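Local coordinates for TRNA threonylcarbamoyladenosine dehydratase (Escherichia coli, PDB 4D79), which catalyses the ATP-dependent dehydration of threonylcarbamoyladenosine at position 37 of tRNAs to its cyclic form, and can accept sulfur from the cysteine desulfurase CsdA in vitro, at residues A31-A45 against M118-D130. Residues are numbered along the deposited sequence; the frame is centred on the assembly and turned at random.
Sequences AHICVVGIGGVGSWA and MSVGYSYVIDAID. With ATP (adenosine-5'-triphosphate), chain K.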
loop_
_atom_site.group_PDB
_atom_site.type_symbol
_atom_site.label_atom_id
_atom_site.label_comp_id
_atom_site.label_asym_id
_atom_site.label_seq_id
_atom_site.Cartn_x
_atom_site.Cartn_y
_atom_site.Cartn_z
ATOM N N ALA B 31 10.897 -4.022 -19.196
ATOM C CA ALA B 31 10.995 -2.633 -18.757
ATOM C C ALA B 31 12.119 -2.458 -17.759
ATOM O O ALA B 31 12.503 -3.379 -17.039
ATOM C CB ALA B 31 9.685 -2.152 -18.140
ATOM N N HIS B 32 12.652 -1.253 -17.725
ATOM C CA HIS B 32 13.653 -0.873 -16.741
ATOM C C HIS B 32 13.140 0.408 -16.105
ATOM O O HIS B 32 13.088 1.451 -16.770
ATOM C CB HIS B 32 15.041 -0.678 -17.382
ATOM C CG HIS B 32 16.135 -0.517 -16.369
ATOM N ND1 HIS B 32 17.472 -0.407 -16.707
ATOM C CD2 HIS B 32 16.079 -0.435 -15.014
ATOM C CE1 HIS B 32 18.190 -0.279 -15.601
ATOM N NE2 HIS B 32 17.367 -0.302 -14.557
ATOM N N ILE B 33 12.752 0.335 -14.830
ATOM C CA ILE B 33 12.177 1.479 -14.128
ATOM C C ILE B 33 13.096 1.892 -12.988
ATOM O O ILE B 33 13.680 1.053 -12.297
ATOM C CB ILE B 33 10.743 1.171 -13.654
ATOM C CG1 ILE B 33 9.872 1.006 -14.902
ATOM C CG2 ILE B 33 10.210 2.289 -12.723
ATOM C CD1 ILE B 33 8.431 0.716 -14.649
ATOM N N CYS B 34 13.274 3.198 -12.858
ATOM C CA CYS B 34 14.137 3.801 -11.861
ATOM C C CYS B 34 13.263 4.402 -10.776
ATOM O O CYS B 34 12.345 5.171 -11.078
ATOM C CB CYS B 34 15.012 4.876 -12.521
ATOM S SG CYS B 34 16.191 5.641 -11.418
ATOM N N VAL B 35 13.540 4.049 -9.525
ATOM C CA VAL B 35 12.898 4.671 -8.363
ATOM C C VAL B 35 13.948 5.522 -7.673
ATOM O O VAL B 35 15.013 5.025 -7.280
ATOM C CB VAL B 35 12.291 3.643 -7.401
ATOM C CG1 VAL B 35 11.560 4.344 -6.300
ATOM C CG2 VAL B 35 11.371 2.723 -8.176
ATOM N N VAL B 36 13.677 6.811 -7.575
ATOM C CA VAL B 36 14.607 7.747 -6.954
ATOM C C VAL B 36 14.029 8.107 -5.596
ATOM O O VAL B 36 12.972 8.745 -5.501
ATOM C CB VAL B 36 14.857 9.011 -7.792
ATOM C CG1 VAL B 36 15.977 9.819 -7.164
ATOM C CG2 VAL B 36 15.212 8.694 -9.221
ATOM N N GLY B 37 14.744 7.730 -4.551
ATOM C CA GLY B 37 14.245 7.914 -3.199
ATOM C C GLY B 37 13.508 6.678 -2.707
ATOM O O GLY B 37 12.395 6.399 -3.144
ATOM N N ILE B 38 14.119 5.937 -1.788
ATOM C CA ILE B 38 13.586 4.663 -1.312
ATOM C C ILE B 38 13.058 4.862 0.117
ATOM O O ILE B 38 13.395 4.115 1.049
ATOM C CB ILE B 38 14.674 3.571 -1.418
ATOM C CG1 ILE B 38 15.303 3.573 -2.816
ATOM C CG2 ILE B 38 14.113 2.187 -1.130
ATOM C CD1 ILE B 38 14.295 3.450 -3.934
ATOM N N GLY B 39 12.158 5.823 0.283
ATOM C CA GLY B 39 11.631 6.125 1.605
ATOM C C GLY B 39 10.166 5.775 1.780
ATOM O O GLY B 39 9.700 4.697 1.371
ATOM N N GLY B 40 9.437 6.704 2.405
ATOM C CA GLY B 40 8.054 6.462 2.771
ATOM C C GLY B 40 7.176 6.184 1.571
ATOM O O GLY B 40 6.211 5.416 1.665
ATOM N N VAL B 41 7.520 6.762 0.428
ATOM C CA VAL B 41 6.817 6.504 -0.831
ATOM C C VAL B 41 7.577 5.514 -1.703
ATOM O O VAL B 41 7.007 4.532 -2.193
ATOM C CB VAL B 41 6.559 7.830 -1.578
ATOM C CG1 VAL B 41 6.003 7.574 -2.947
ATOM C CG2 VAL B 41 5.617 8.667 -0.808
ATOM N N GLY B 42 8.875 5.743 -1.901
ATOM C CA GLY B 42 9.611 4.985 -2.903
ATOM C C GLY B 42 9.844 3.523 -2.540
ATOM O O GLY B 42 9.971 2.681 -3.436
ATOM N N SER B 43 9.935 3.204 -1.242
ATOM C CA SER B 43 10.185 1.806 -0.874
ATOM C C SER B 43 9.010 0.931 -1.280
ATOM O O SER B 43 9.207 -0.177 -1.805
ATOM C CB SER B 43 10.499 1.685 0.619
ATOM O OG SER B 43 9.376 1.975 1.427
ATOM N N TRP B 44 7.784 1.442 -1.119
ATOM C CA TRP B 44 6.603 0.712 -1.555
ATOM C C TRP B 44 6.456 0.723 -3.071
ATOM O O TRP B 44 6.003 -0.268 -3.643
ATOM C CB TRP B 44 5.330 1.274 -0.903
ATOM C CG TRP B 44 5.475 1.383 0.538
ATOM C CD1 TRP B 44 5.925 2.460 1.200
ATOM C CD2 TRP B 44 5.219 0.371 1.534
ATOM N NE1 TRP B 44 5.955 2.222 2.531
ATOM C CE2 TRP B 44 5.525 0.949 2.780
ATOM C CE3 TRP B 44 4.735 -0.940 1.492
ATOM C CZ2 TRP B 44 5.404 0.258 3.973
ATOM C CZ3 TRP B 44 4.589 -1.628 2.678
ATOM C CH2 TRP B 44 4.926 -1.034 3.904
ATOM N N ALA B 45 6.843 1.812 -3.752
ATOM C CA ALA B 45 6.843 1.767 -5.206
ATOM C C ALA B 45 7.759 0.644 -5.694
ATOM O O ALA B 45 7.417 -0.111 -6.615
ATOM C CB ALA B 45 7.266 3.126 -5.774
ATOM N N MET B 118 20.501 9.352 -15.482
ATOM C CA MET B 118 19.355 9.106 -16.344
ATOM C C MET B 118 19.777 8.585 -17.718
ATOM O O MET B 118 18.908 8.272 -18.539
ATOM C CB MET B 118 18.528 10.384 -16.492
ATOM C CG MET B 118 17.841 10.812 -15.215
ATOM S SD MET B 118 16.691 9.588 -14.536
ATOM C CE MET B 118 17.490 9.216 -12.988
ATOM N N SER B 119 21.083 8.372 -17.940
ATOM C CA SER B 119 21.616 8.027 -19.256
ATOM C C SER B 119 21.371 6.573 -19.624
ATOM O O SER B 119 21.589 6.203 -20.779
ATOM C CB SER B 119 23.144 8.290 -19.302
ATOM O OG SER B 119 23.449 9.627 -18.972
ATOM N N VAL B 120 20.873 5.755 -18.697
ATOM C CA VAL B 120 20.642 4.349 -18.983
ATOM C C VAL B 120 19.463 4.129 -19.916
ATOM O O VAL B 120 19.410 3.097 -20.593
ATOM C CB VAL B 120 20.406 3.595 -17.654
ATOM C CG1 VAL B 120 20.033 2.127 -17.889
ATOM C CG2 VAL B 120 21.619 3.709 -16.747
ATOM N N GLY B 121 18.534 5.078 -20.012
ATOM C CA GLY B 121 17.381 4.855 -20.865
ATOM C C GLY B 121 16.274 4.095 -20.154
ATOM O O GLY B 121 15.972 2.946 -20.478
ATOM N N TYR B 122 15.673 4.720 -19.163
ATOM C CA TYR B 122 14.621 4.058 -18.389
ATOM C C TYR B 122 13.302 4.060 -19.139
ATOM O O TYR B 122 12.962 5.038 -19.808
ATOM C CB TYR B 122 14.454 4.754 -17.052
ATOM C CG TYR B 122 15.689 4.644 -16.206
ATOM C CD1 TYR B 122 16.126 3.412 -15.741
ATOM C CD2 TYR B 122 16.407 5.766 -15.856
ATOM C CE1 TYR B 122 17.260 3.301 -14.986
ATOM C CE2 TYR B 122 17.544 5.667 -15.080
ATOM C CZ TYR B 122 17.966 4.444 -14.653
ATOM O OH TYR B 122 19.097 4.357 -13.883
ATOM N N SER B 123 12.537 2.973 -18.979
ATOM C CA SER B 123 11.139 2.968 -19.404
ATOM C C SER B 123 10.298 3.982 -18.634
ATOM O O SER B 123 9.313 4.499 -19.165
ATOM C CB SER B 123 10.516 1.587 -19.203
ATOM O OG SER B 123 11.363 0.558 -19.659
ATOM N N TYR B 124 10.626 4.227 -17.371
ATOM C CA TYR B 124 9.878 5.143 -16.528
ATOM C C TYR B 124 10.760 5.524 -15.352
ATOM O O TYR B 124 11.547 4.711 -14.867
ATOM C CB TYR B 124 8.559 4.522 -15.994
ATOM C CG TYR B 124 7.347 5.391 -16.292
ATOM C CD1 TYR B 124 7.004 6.478 -15.468
ATOM C CD2 TYR B 124 6.563 5.138 -17.387
ATOM C CE1 TYR B 124 5.908 7.271 -15.770
ATOM C CE2 TYR B 124 5.492 5.920 -17.701
ATOM C CZ TYR B 124 5.150 6.972 -16.877
ATOM O OH TYR B 124 4.090 7.743 -17.251
ATOM N N VAL B 125 10.565 6.736 -14.849
ATOM C CA VAL B 125 11.201 7.197 -13.617
ATOM C C VAL B 125 10.108 7.516 -12.598
ATOM O O VAL B 125 9.162 8.242 -12.900
ATOM C CB VAL B 125 12.105 8.422 -13.864
ATOM C CG1 VAL B 125 12.725 8.913 -12.552
ATOM C CG2 VAL B 125 13.225 8.058 -14.877
ATOM N N ILE B 126 10.244 6.977 -11.400
ATOM C CA ILE B 126 9.347 7.262 -10.285
ATOM C C ILE B 126 10.118 8.132 -9.292
ATOM O O ILE B 126 11.132 7.720 -8.703
ATOM C CB ILE B 126 8.809 5.981 -9.634
ATOM C CG1 ILE B 126 7.996 5.176 -10.660
ATOM C CG2 ILE B 126 7.958 6.329 -8.404
ATOM C CD1 ILE B 126 7.468 3.909 -10.154
ATOM N N ASP B 127 9.686 9.361 -9.173
ATOM C CA ASP B 127 10.373 10.338 -8.349
ATOM C C ASP B 127 9.719 10.355 -6.978
ATOM O O ASP B 127 8.591 10.840 -6.823
ATOM C CB ASP B 127 10.341 11.713 -8.981
ATOM C CG ASP B 127 10.593 12.792 -7.976
ATOM O OD1 ASP B 127 11.420 12.538 -7.086
ATOM O OD2 ASP B 127 10.004 13.882 -8.076
ATOM N N ALA B 128 10.445 9.851 -5.986
ATOM C CA ALA B 128 9.974 9.773 -4.605
ATOM C C ALA B 128 10.940 10.503 -3.682
ATOM O O ALA B 128 11.170 10.094 -2.535
ATOM C CB ALA B 128 9.789 8.317 -4.192
ATOM N N ILE B 129 11.514 11.581 -4.191
ATOM C CA ILE B 129 12.435 12.423 -3.447
ATOM C C ILE B 129 11.622 13.346 -2.549
ATOM O O ILE B 129 10.625 13.943 -2.978
ATOM C CB ILE B 129 13.319 13.234 -4.424
ATOM C CG1 ILE B 129 14.246 12.321 -5.247
ATOM C CG2 ILE B 129 14.147 14.261 -3.702
ATOM C CD1 ILE B 129 14.865 13.025 -6.461
ATOM N N ASP B 130 12.082 13.528 -1.318
ATOM C CA ASP B 130 11.381 14.381 -0.367
ATOM C C ASP B 130 11.980 15.783 -0.269
ATOM O O ASP B 130 11.378 16.642 0.377
ATOM C CB ASP B 130 11.335 13.706 1.020
ATOM C CG ASP B 130 12.697 13.614 1.680
ATOM O OD1 ASP B 130 13.717 13.589 0.963
ATOM O OD2 ASP B 130 12.742 13.540 2.927
HETATM P PG ATP K . 14.056 11.133 7.652
HETATM O O1G ATP K . 13.496 11.333 9.040
HETATM O O2G ATP K . 15.214 10.167 7.578
HETATM O O3G ATP K . 14.226 12.415 6.871
HETATM P PB ATP K . 12.901 9.994 5.322
HETATM O O1B ATP K . 13.414 11.178 4.534
HETATM O O2B ATP K . 13.461 8.596 5.123
HETATM O O3B ATP K . 12.872 10.357 6.892
HETATM P PA ATP K . 10.639 9.974 3.644
HETATM O O1A ATP K . 10.416 11.461 3.388
HETATM O O2A ATP K . 9.444 9.061 3.720
HETATM O O3A ATP K . 11.321 9.878 5.090
HETATM O "O5'" ATP K . 11.732 9.359 2.609
HETATM C "C5'" ATP K . 12.373 10.112 1.561
HETATM C "C4'" ATP K . 13.513 9.392 0.827
HETATM O "O4'" ATP K . 13.964 10.106 -0.368
HETATM C "C3'" ATP K . 14.748 9.223 1.703
HETATM O "O3'" ATP K . 15.150 7.847 1.802
HETATM C "C2'" ATP K . 15.817 10.036 0.997
HETATM O "O2'" ATP K . 17.120 9.507 1.197
HETATM C "C1'" ATP K . 15.410 10.000 -0.467
HETATM N N9 ATP K . 16.143 11.045 -1.249
HETATM C C8 ATP K . 16.195 12.349 -0.873
HETATM N N7 ATP K . 16.934 13.103 -1.728
HETATM C C5 ATP K . 17.381 12.274 -2.674
HETATM C C6 ATP K . 18.202 12.459 -3.876
HETATM N N6 ATP K . 18.676 13.675 -4.156
HETATM N N1 ATP K . 18.486 11.406 -4.646
HETATM C C2 ATP K . 18.028 10.172 -4.335
HETATM N N3 ATP K . 17.265 9.927 -3.246
HETATM C C4 ATP K . 16.890 10.918 -2.376
HETATM O O HOH W 1 10.615 7.843 -0.860
#
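Val36 N donates to Ile126 O, and Ile126 N to Cys34 O, in a nearly straight parallel ladder that joins strands 32-36 and 124-127, neighbours in the middle of the Rossmann-type sheet of this HesA/MoeB/ThiF enzyme. Packing is tightest on the face carrying Cys34 and Val36. Cys34 CB sits over the centre of the Tyr122 ring, 3.4 Å from the centroid, as a CH-pi contact; SG, anti to the backbone N (chi1 -177°), also lies over that face, 4.2 Å from the centroid, with Met118 CE beside it. The Tyr122 edge then meets the face of His32, a T-shaped pair with planes at 84° and Tyr122 CE1 3.6 Å from His32 NE2, which is hydrogen-bonded to Thr58 OG1. Were Tyr122 replaced by alanine, Cys34 CB would probably lose its aromatic cover and the His32 ring its edge-on partner. Farther along, Val36 CG1 presses on Ile129 CD1 at 3.5 Å, and both residues touch the adenine of ATP. The opposite end is looser and partly exposed: Val120 CG1 lies 3.8 Å from His32 ND1, and Ser123 OG takes over from the ladder by accepting from His32 N. On the face of Val35 and Ile126, Ala45 CB rests on Ile126 CG2, bringing helix 42-51 down on the sheet. The strand-turn-helix here is consistent with a GxGxxG motif: Gly37 has backbone angles and a neighbour, Ala128 O, that exclude a side chain, while Gly39 and Gly40 lie against the nucleotide, Gly40 N donating a hydrogen bond to ATP O2A. Within this turn a water accepts from Gly39 N and Gly42 N and, just past strand 124-127, donates to Ala128 O at 2.9 Å.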